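Local structure of tannase (Lactobacillus plantarum, 3WA7) at residues A[156-162]-A[197-203]; A[67-72]-A[105-111]. The protein hydrolyses the galloyl ester bonds of tannins as a tannase (EC 3.1.1.20) and is built on the alpha/beta-hydrolase fold. One frame throughout, in Å; residues are numbered along the deposited sequence.

In the fold
Both interactions are parallel strand pairs of one mixed sheet, in which strands 107-111, 69-72, 157-160 and 199-203 lie side by side in that order. Their centres are about 10 Å apart, and the joint between them runs along strands 69-72 and 157-160, where Ile158 N lies 2.9 Å from Ile69 O and Ile158 O lies 2.8 Å from Met71 N, both probable hydrogen bonds. Side chains pack there too, Ile157 CG2 at 3.6 Å from Met71 SE. Interaction 1 runs through Gly161, the first glycine of a GxSxG pattern, to Thr162, whose side chain touches the probable Ser163-His451-Asp419 triad; in interaction 2, Pro72 lies near that pattern without touching it.

Interaction 1. Residues A[156-162]-A[197-203]; sequences RIITNGT and IFAVSAY
Strands 157-160 and 199-203 run parallel, their axes 4.8 Å apart at 13°, with Ile158 opposite Ala199 and Thr159 opposite Val200. Ile157 O accepts from both Phe198 N (3.0 Å) and Ala199 N (3.2 Å); Thr159 N donates to Ala199 O (3.3 Å), Ser201 N to Thr159 O (2.9 Å) and Tyr203 N to Gly161 O (3.0 Å). At the start, Arg156 (chi1 m, chi2 m) folds over the t-rotamer Phe198: CD sits 3.5 Å above the ring centroid, and the guanidinium stacks flat, planes at 16°. Ile158 CG1 rests in the groove that the Phe198 ring edge and Ala199 CB form together, 4.2 Å from Phe198 CD2 and 3.9 Å from Ala199 CB. On the face of Thr159, Ile197 CD1 reaches 3.3 Å from Thr159 OG1, which bonds Ser169. Asn160 OD1 takes the Ser201 OG proton (2.7 Å) and lies near the ring plane of Tyr203, 3.3 Å from CE1. Gly161 and Thr162 lead on to Ser163, consistent with the nucleophile elbow of an alpha/beta-hydrolase.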
ATOM      1  N   ARG A 156     -13.105 -15.154   0.850  1.00  6.07           N
ATOM      2  CA  ARG A 156     -12.377 -14.680  -0.321  1.00  6.32           C
ATOM      3  C   ARG A 156     -12.260 -13.157  -0.330  1.00  5.35           C
ATOM      4  O   ARG A 156     -12.504 -12.503  -1.348  1.00  5.50           O
ATOM      5  CB  ARG A 156     -13.075 -15.162  -1.594  1.00  5.45           C
ATOM      6  CG  ARG A 156     -13.105 -16.674  -1.733  1.00  7.45           C
ATOM      7  CD  ARG A 156     -11.706 -17.251  -1.942  1.00  8.61           C
ATOM      8  NE  ARG A 156     -11.757 -18.699  -2.133  1.00 11.78           N
ATOM      9  CZ  ARG A 156     -11.708 -19.595  -1.151  1.00 12.26           C
ATOM     10  NH1 ARG A 156     -11.592 -19.207   0.112  1.00 11.41           N
ATOM     11  NH2 ARG A 156     -11.801 -20.889  -1.435  1.00 13.55           N
ATOM     12  N   ILE A 157     -11.892 -12.595   0.819  1.00  6.19           N
ATOM     13  CA  ILE A 157     -11.714 -11.155   0.941  1.00  5.75           C
ATOM     14  C   ILE A 157     -10.336 -10.819   0.396  1.00  4.64           C
ATOM     15  O   ILE A 157      -9.343 -11.429   0.782  1.00  5.94           O
ATOM     16  CB  ILE A 157     -11.803 -10.691   2.415  1.00  4.94           C
ATOM     17  CG1 ILE A 157     -13.242 -10.839   2.920  1.00  4.84           C
ATOM     18  CG2 ILE A 157     -11.338  -9.241   2.535  1.00  4.87           C
ATOM     19  CD1 ILE A 157     -13.424 -10.480   4.395  1.00  6.60           C
ATOM     20  N   ILE A 158     -10.288  -9.860  -0.518  1.00  4.30           N
ATOM     21  CA  ILE A 158      -9.036  -9.447  -1.129  1.00  3.99           C
ATOM     22  C   ILE A 158      -8.917  -7.945  -0.996  1.00  4.44           C
ATOM     23  O   ILE A 158      -9.717  -7.201  -1.555  1.00  4.88           O
ATOM     24  CB  ILE A 158      -8.996  -9.830  -2.624  1.00  4.43           C
ATOM     25  CG1 ILE A 158      -9.213 -11.338  -2.767  1.00  6.29           C
ATOM     26  CG2 ILE A 158      -7.650  -9.432  -3.238  1.00  4.67           C
ATOM     27  CD1 ILE A 158      -9.337 -11.806  -4.194  1.00  9.38           C
ATOM     28  N   THR A 159      -7.926  -7.497  -0.234  1.00  4.59           N
ATOM     29  CA  THR A 159      -7.735  -6.067  -0.051  1.00  5.27           C
ATOM     30  C   THR A 159      -6.924  -5.473  -1.194  1.00  5.46           C
ATOM     31  O   THR A 159      -6.173  -6.174  -1.874  1.00  5.03           O
ATOM     32  CB  THR A 159      -7.015  -5.753   1.279  1.00  6.42           C
ATOM     33  OG1 THR A 159      -5.853  -6.584   1.409  1.00  5.03           O
ATOM     34  CG2 THR A 159      -7.948  -5.976   2.456  1.00  6.84           C
ATOM     35  N   ASN A 160      -7.102  -4.177  -1.413  1.00  4.66           N
ATOM     36  CA  ASN A 160      -6.362  -3.481  -2.452  1.00  4.73           C
ATOM     37  C   ASN A 160      -6.158  -2.045  -2.020  1.00  5.40           C
ATOM     38  O   ASN A 160      -7.004  -1.459  -1.348  1.00  6.65           O
ATOM     39  CB  ASN A 160      -7.113  -3.516  -3.787  1.00  5.93           C
ATOM     40  CG  ASN A 160      -6.291  -2.938  -4.923  1.00  7.78           C
ATOM     41  OD1 ASN A 160      -5.111  -3.256  -5.071  1.00  9.55           O
ATOM     42  ND2 ASN A 160      -6.909  -2.088  -5.732  1.00  8.65           N
ATOM     43  N   GLY A 161      -5.021  -1.480  -2.398  1.00  3.13           N
ATOM     44  CA  GLY A 161      -4.742  -0.106  -2.038  1.00  4.11           C
ATOM     45  C   GLY A 161      -3.469   0.340  -2.717  1.00  3.99           C
ATOM     46  O   GLY A 161      -2.691  -0.492  -3.184  1.00  5.18           O
ATOM     47  N   THR A 162      -3.265   1.650  -2.771  1.00  4.61           N
ATOM     48  CA  THR A 162      -2.086   2.232  -3.406  1.00  4.97           C
ATOM     49  C   THR A 162      -1.297   3.088  -2.413  1.00  5.07           C
ATOM     50  O   THR A 162      -1.886   3.793  -1.597  1.00  5.44           O
ATOM     51  CB  THR A 162      -2.509   3.119  -4.601  1.00  6.13           C
ATOM     52  OG1 THR A 162      -3.153   2.310  -5.596  1.00  4.87           O
ATOM     53  CG2 THR A 162      -1.305   3.812  -5.209  1.00  6.42           C
ATOM     54  N   ILE A 197      -7.543 -12.377   6.086  1.00  7.21           N
ATOM     55  CA  ILE A 197      -8.124 -12.347   4.751  1.00  6.26           C
ATOM     56  C   ILE A 197      -7.528 -13.389   3.813  1.00  6.21           C
ATOM     57  O   ILE A 197      -6.563 -14.074   4.153  1.00  6.00           O
ATOM     58  CB  ILE A 197      -7.981 -10.946   4.123  1.00  5.59           C
ATOM     59  CG1 ILE A 197      -6.502 -10.564   4.017  1.00  6.12           C
ATOM     60  CG2 ILE A 197      -8.752  -9.926   4.967  1.00  5.93           C
ATOM     61  CD1 ILE A 197      -6.259  -9.206   3.381  1.00  5.46           C
ATOM     62  N   PHE A 198      -8.112 -13.487   2.624  1.00  5.74           N
ATOM     63  CA  PHE A 198      -7.699 -14.456   1.615  1.00  6.17           C
ATOM     64  C   PHE A 198      -6.491 -14.053   0.768  1.00  6.15           C
ATOM     65  O   PHE A 198      -5.580 -14.854   0.558  1.00  7.57           O
ATOM     66  CB  PHE A 198      -8.887 -14.749   0.694  1.00  6.00           C
ATOM     67  CG  PHE A 198      -8.582 -15.725  -0.409  1.00  6.74           C
ATOM     68  CD1 PHE A 198      -8.341 -17.065  -0.125  1.00  8.70           C
ATOM     69  CD2 PHE A 198      -8.568 -15.308  -1.737  1.00  7.89           C
ATOM     70  CE1 PHE A 198      -8.092 -17.980  -1.151  1.00  8.04           C
ATOM     71  CE2 PHE A 198      -8.320 -16.216  -2.773  1.00 10.49           C
ATOM     72  CZ  PHE A 198      -8.083 -17.554  -2.477  1.00  9.19           C
ATOM     73  N   ALA A 199      -6.485 -12.822   0.275  1.00  5.85           N
ATOM     74  CA  ALA A 199      -5.383 -12.377  -0.567  1.00  5.87           C
ATOM     75  C   ALA A 199      -5.124 -10.889  -0.449  1.00  7.15           C
ATOM     76  O   ALA A 199      -5.999 -10.117  -0.047  1.00  4.48           O
ATOM     77  CB  ALA A 199      -5.665 -12.742  -2.021  1.00  5.73           C
ATOM     78  N   VAL A 200      -3.911 -10.496  -0.821  1.00  5.73           N
ATOM     79  CA  VAL A 200      -3.488  -9.108  -0.754  1.00  5.67           C
ATOM     80  C   VAL A 200      -3.043  -8.554  -2.101  1.00  6.86           C
ATOM     81  O   VAL A 200      -2.239  -9.173  -2.799  1.00  7.74           O
ATOM     82  CB  VAL A 200      -2.284  -8.937   0.213  1.00  5.14           C
ATOM     83  CG1 VAL A 200      -1.705  -7.525   0.096  1.00  6.33           C
ATOM     84  CG2 VAL A 200      -2.710  -9.210   1.639  1.00  5.77           C
ATOM     85  N   SER A 201      -3.578  -7.391  -2.458  1.00  5.61           N
ATOM     86  CA  SER A 201      -3.171  -6.693  -3.665  1.00  6.54           C
ATOM     87  C   SER A 201      -2.645  -5.360  -3.146  1.00  6.12           C
ATOM     88  O   SER A 201      -3.331  -4.665  -2.387  1.00  6.35           O
ATOM     89  CB  SER A 201      -4.341  -6.445  -4.614  1.00  7.20           C
ATOM     90  OG  SER A 201      -3.913  -5.610  -5.677  1.00  7.68           O
ATOM     91  N   ALA A 202      -1.427  -5.005  -3.532  1.00  5.42           N
ATOM     92  CA  ALA A 202      -0.850  -3.755  -3.064  1.00  7.53           C
ATOM     93  C   ALA A 202       0.013  -3.074  -4.106  1.00  7.43           C
ATOM     94  O   ALA A 202       0.927  -3.682  -4.669  1.00  9.07           O
ATOM     95  CB  ALA A 202      -0.032  -4.004  -1.802  1.00  5.57           C
ATOM     96  N   TYR A 203      -0.290  -1.807  -4.365  1.00  6.67           N
ATOM     97  CA  TYR A 203       0.481  -1.013  -5.309  1.00  6.02           C
ATOM     98  C   TYR A 203       1.388  -0.091  -4.505  1.00  6.72           C
ATOM     99  O   TYR A 203       0.947   0.546  -3.544  1.00  6.58           O
ATOM    100  CB  TYR A 203      -0.441  -0.197  -6.215  1.00  6.49           C
ATOM    101  CG  TYR A 203      -1.253  -1.061  -7.150  1.00  7.16           C
ATOM    102  CD1 TYR A 203      -2.462  -1.619  -6.740  1.00  4.91           C
ATOM    103  CD2 TYR A 203      -0.791  -1.357  -8.433  1.00  6.69           C
ATOM    104  CE1 TYR A 203      -3.194  -2.451  -7.583  1.00  7.12           C
ATOM    105  CE2 TYR A 203      -1.511  -2.187  -9.281  1.00  7.01           C
ATOM    106  CZ  TYR A 203      -2.713  -2.731  -8.850  1.00  6.11           C
ATOM    107  OH  TYR A 203      -3.434  -3.541  -9.694  1.00  7.48           O
TER

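Interaction 2. Residues A[67-72]-A[105-111]; sequences APILMP and GYVVVAA
Three backbone hydrogen bonds set the parallel register of strands 69-72 and 107-111: Val107 N donates to Pro68 O (2.9 Å), Leu70 N to Val107 O (2.9 Å) and Val109 N to Leu70 O (3.0 Å). Ile69 therefore pairs with Val107 and Leu70 with Val108, and the axes approach to 4.6 Å at a crossing angle of -27°. Val107 O and Leu70 O each take a CA-H...O contact as well, from Ile69 CA (3.3 Å) and Val108 CA (3.4 Å); Val109 O, which faces Pro72 with its missing N-H, has Met71 CA at 3.3 Å and a water's proton. Helix 95-103 links the strands in a beta-alpha-beta crossover. It ends in a Schellman motif at Gly105, whose phi of 95° calls for glycine and whose O accepts from Tyr53 OH. Beneath that helix, Val108 CG1 lies 3.8 Å from Pro72 CD, while Leu70 and Val108 both touch Ala101. Toward helix 131-145, Ile69 CG2 meets Val109 CG2 (3.8 Å) and Met71, a selenomethionine, brings CE to 3.7 Å from Val109 CG1. Tyr106 (chi1 m) sets its CD2 3.8 Å from Pro68 CD, its OH bonded to Asp465. Where the strands part, that water donates to Pro72 O and Val109 O, each at 2.8 Å, and accepts from Ala111 N at 2.9 Å, replacing a direct bond between Ala111 N and Pro72 O, 4.2 Å apart.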
ATOM      1  N   ALA A  67     -18.690 -15.314  -4.911  1.00  9.33           N
ATOM      2  CA  ALA A  67     -18.014 -14.124  -5.416  1.00  8.37           C
ATOM      3  C   ALA A  67     -16.944 -13.578  -4.478  1.00  7.65           C
ATOM      4  O   ALA A  67     -17.139 -13.512  -3.267  1.00  7.89           O
ATOM      5  CB  ALA A  67     -19.042 -13.032  -5.720  1.00  8.29           C
ATOM      6  N   PRO A  68     -15.781 -13.198  -5.033  1.00  8.76           N
ATOM      7  CA  PRO A  68     -14.717 -12.651  -4.192  1.00  7.97           C
ATOM      8  C   PRO A  68     -15.217 -11.316  -3.655  1.00  7.27           C
ATOM      9  O   PRO A  68     -16.045 -10.660  -4.291  1.00  8.09           O
ATOM     10  CB  PRO A  68     -13.562 -12.449  -5.175  1.00  9.72           C
ATOM     11  CG  PRO A  68     -13.823 -13.461  -6.240  1.00 10.88           C
ATOM     12  CD  PRO A  68     -15.316 -13.385  -6.417  1.00  9.65           C
ATOM     13  N   ILE A  69     -14.730 -10.915  -2.489  1.00  5.12           N
ATOM     14  CA  ILE A  69     -15.117  -9.633  -1.923  1.00  4.85           C
ATOM     15  C   ILE A  69     -13.882  -8.740  -1.938  1.00  5.43           C
ATOM     16  O   ILE A  69     -12.967  -8.906  -1.131  1.00  5.09           O
ATOM     17  CB  ILE A  69     -15.642  -9.776  -0.476  1.00  5.37           C
ATOM     18  CG1 ILE A  69     -16.902 -10.648  -0.469  1.00  6.90           C
ATOM     19  CG2 ILE A  69     -15.961  -8.399   0.104  1.00  7.32           C
ATOM     20  CD1 ILE A  69     -17.491 -10.871   0.915  1.00  4.69           C
ATOM     21  N   LEU A  70     -13.850  -7.814  -2.890  1.00  5.43           N
ATOM     22  CA  LEU A  70     -12.731  -6.887  -3.018  1.00  5.24           C
ATOM     23  C   LEU A  70     -12.938  -5.766  -2.012  1.00  5.22           C
ATOM     24  O   LEU A  70     -14.026  -5.193  -1.937  1.00  4.37           O
ATOM     25  CB  LEU A  70     -12.690  -6.298  -4.428  1.00  5.16           C
ATOM     26  CG  LEU A  70     -11.493  -5.407  -4.772  1.00  6.34           C
ATOM     27  CD1 LEU A  70     -10.244  -6.267  -4.913  1.00  4.85           C
ATOM     28  CD2 LEU A  70     -11.767  -4.665  -6.075  1.00  5.84           C
HETATM   29  N   MSE A  71     -11.904  -5.464  -1.234  1.00  5.28           N
HETATM   30  CA  MSE A  71     -11.998  -4.402  -0.242  1.00  4.70           C
HETATM   31  C   MSE A  71     -10.894  -3.384  -0.475  1.00  6.00           C
HETATM   32  O   MSE A  71      -9.826  -3.445   0.134  1.00  6.59           O
HETATM   33  CB  MSE A  71     -11.925  -4.982   1.179  1.00  4.76           C
HETATM   34  CG  MSE A  71     -13.127  -5.858   1.513  1.00  3.61           C
HETATM   35 SE   MSE A  71     -13.245  -6.360   3.382  1.00 12.45          SE
HETATM   36  CE  MSE A  71     -13.932  -4.692   4.099  1.00  5.52           C
ATOM     37  N   PRO A  72     -11.144  -2.433  -1.383  1.00  6.61           N
ATOM     38  CA  PRO A  72     -10.186  -1.382  -1.722  1.00  6.05           C
ATOM     39  C   PRO A  72     -10.276  -0.236  -0.727  1.00  6.21           C
ATOM     40  O   PRO A  72     -11.310  -0.040  -0.090  1.00  7.82           O
ATOM     41  CB  PRO A  72     -10.638  -0.957  -3.108  1.00  6.83           C
ATOM     42  CG  PRO A  72     -12.141  -1.009  -2.967  1.00  7.64           C
ATOM     43  CD  PRO A  72     -12.370  -2.309  -2.200  1.00  4.94           C
ATOM     44  N   GLY A 105     -17.819  -9.481 -11.681  1.00  7.47           N
ATOM     45  CA  GLY A 105     -18.540 -10.363 -10.778  1.00  7.72           C
ATOM     46  C   GLY A 105     -18.107 -10.317  -9.324  1.00  7.24           C
ATOM     47  O   GLY A 105     -18.515 -11.159  -8.523  1.00  8.03           O
ATOM     48  N   TYR A 106     -17.281  -9.340  -8.967  1.00  7.42           N
ATOM     49  CA  TYR A 106     -16.821  -9.224  -7.585  1.00  6.29           C
ATOM     50  C   TYR A 106     -17.769  -8.378  -6.751  1.00  7.11           C
ATOM     51  O   TYR A 106     -18.373  -7.429  -7.252  1.00  6.45           O
ATOM     52  CB  TYR A 106     -15.451  -8.544  -7.512  1.00  6.13           C
ATOM     53  CG  TYR A 106     -14.353  -9.172  -8.333  1.00  6.42           C
ATOM     54  CD1 TYR A 106     -13.215  -8.439  -8.661  1.00  8.84           C
ATOM     55  CD2 TYR A 106     -14.444 -10.489  -8.788  1.00  8.38           C
ATOM     56  CE1 TYR A 106     -12.194  -8.991  -9.422  1.00 10.59           C
ATOM     57  CE2 TYR A 106     -13.424 -11.054  -9.554  1.00  8.23           C
ATOM     58  CZ  TYR A 106     -12.305 -10.296  -9.867  1.00  9.06           C
ATOM     59  OH  TYR A 106     -11.293 -10.833 -10.631  1.00  9.88           O
ATOM     60  N   VAL A 107     -17.902  -8.734  -5.478  1.00  6.45           N
ATOM     61  CA  VAL A 107     -18.696  -7.936  -4.563  1.00  5.50           C
ATOM     62  C   VAL A 107     -17.639  -6.953  -4.058  1.00  6.47           C
ATOM     63  O   VAL A 107     -16.471  -7.320  -3.913  1.00  6.89           O
ATOM     64  CB  VAL A 107     -19.244  -8.777  -3.390  1.00  6.07           C
ATOM     65  CG1 VAL A 107     -19.683  -7.867  -2.240  1.00  5.58           C
ATOM     66  CG2 VAL A 107     -20.434  -9.599  -3.867  1.00  6.09           C
ATOM     67  N   VAL A 108     -18.025  -5.706  -3.822  1.00  6.47           N
ATOM     68  CA  VAL A 108     -17.066  -4.717  -3.350  1.00  6.42           C
ATOM     69  C   VAL A 108     -17.520  -4.046  -2.063  1.00  6.25           C
ATOM     70  O   VAL A 108     -18.635  -3.531  -1.973  1.00  6.93           O
ATOM     71  CB  VAL A 108     -16.816  -3.609  -4.410  1.00  6.28           C
ATOM     72  CG1 VAL A 108     -15.792  -2.597  -3.883  1.00  6.68           C
ATOM     73  CG2 VAL A 108     -16.329  -4.228  -5.714  1.00  6.77           C
ATOM     74  N   VAL A 109     -16.659  -4.083  -1.054  1.00  5.25           N
ATOM     75  CA  VAL A 109     -16.959  -3.424   0.208  1.00  5.51           C
ATOM     76  C   VAL A 109     -15.858  -2.384   0.364  1.00  6.34           C
ATOM     77  O   VAL A 109     -14.689  -2.718   0.560  1.00  5.32           O
ATOM     78  CB  VAL A 109     -16.951  -4.415   1.393  1.00  5.23           C
ATOM     79  CG1 VAL A 109     -17.180  -3.661   2.704  1.00  5.89           C
ATOM     80  CG2 VAL A 109     -18.055  -5.452   1.199  1.00  5.92           C
ATOM     81  N   ALA A 110     -16.241  -1.118   0.231  1.00  7.12           N
ATOM     82  CA  ALA A 110     -15.301  -0.009   0.326  1.00  5.18           C
ATOM     83  C   ALA A 110     -15.496   0.713   1.649  1.00  6.49           C
ATOM     84  O   ALA A 110     -16.481   1.424   1.840  1.00  8.29           O
ATOM     85  CB  ALA A 110     -15.518   0.951  -0.835  1.00  6.36           C
ATOM     86  N   ALA A 111     -14.543   0.532   2.556  1.00  6.48           N
ATOM     87  CA  ALA A 111     -14.632   1.145   3.874  1.00  7.49           C
ATOM     88  C   ALA A 111     -13.861   2.452   4.015  1.00  7.96           C
ATOM     89  O   ALA A 111     -12.787   2.621   3.436  1.00  8.29           O
ATOM     90  CB  ALA A 111     -14.161   0.149   4.932  1.00  9.52           C
TER
HETATM   91  O   HOH W   1     -12.555  -1.532   1.975  1.00  4.70           O
HETATM   92  O   HOH W   2     -12.873   2.851   0.269  1.00 11.85           O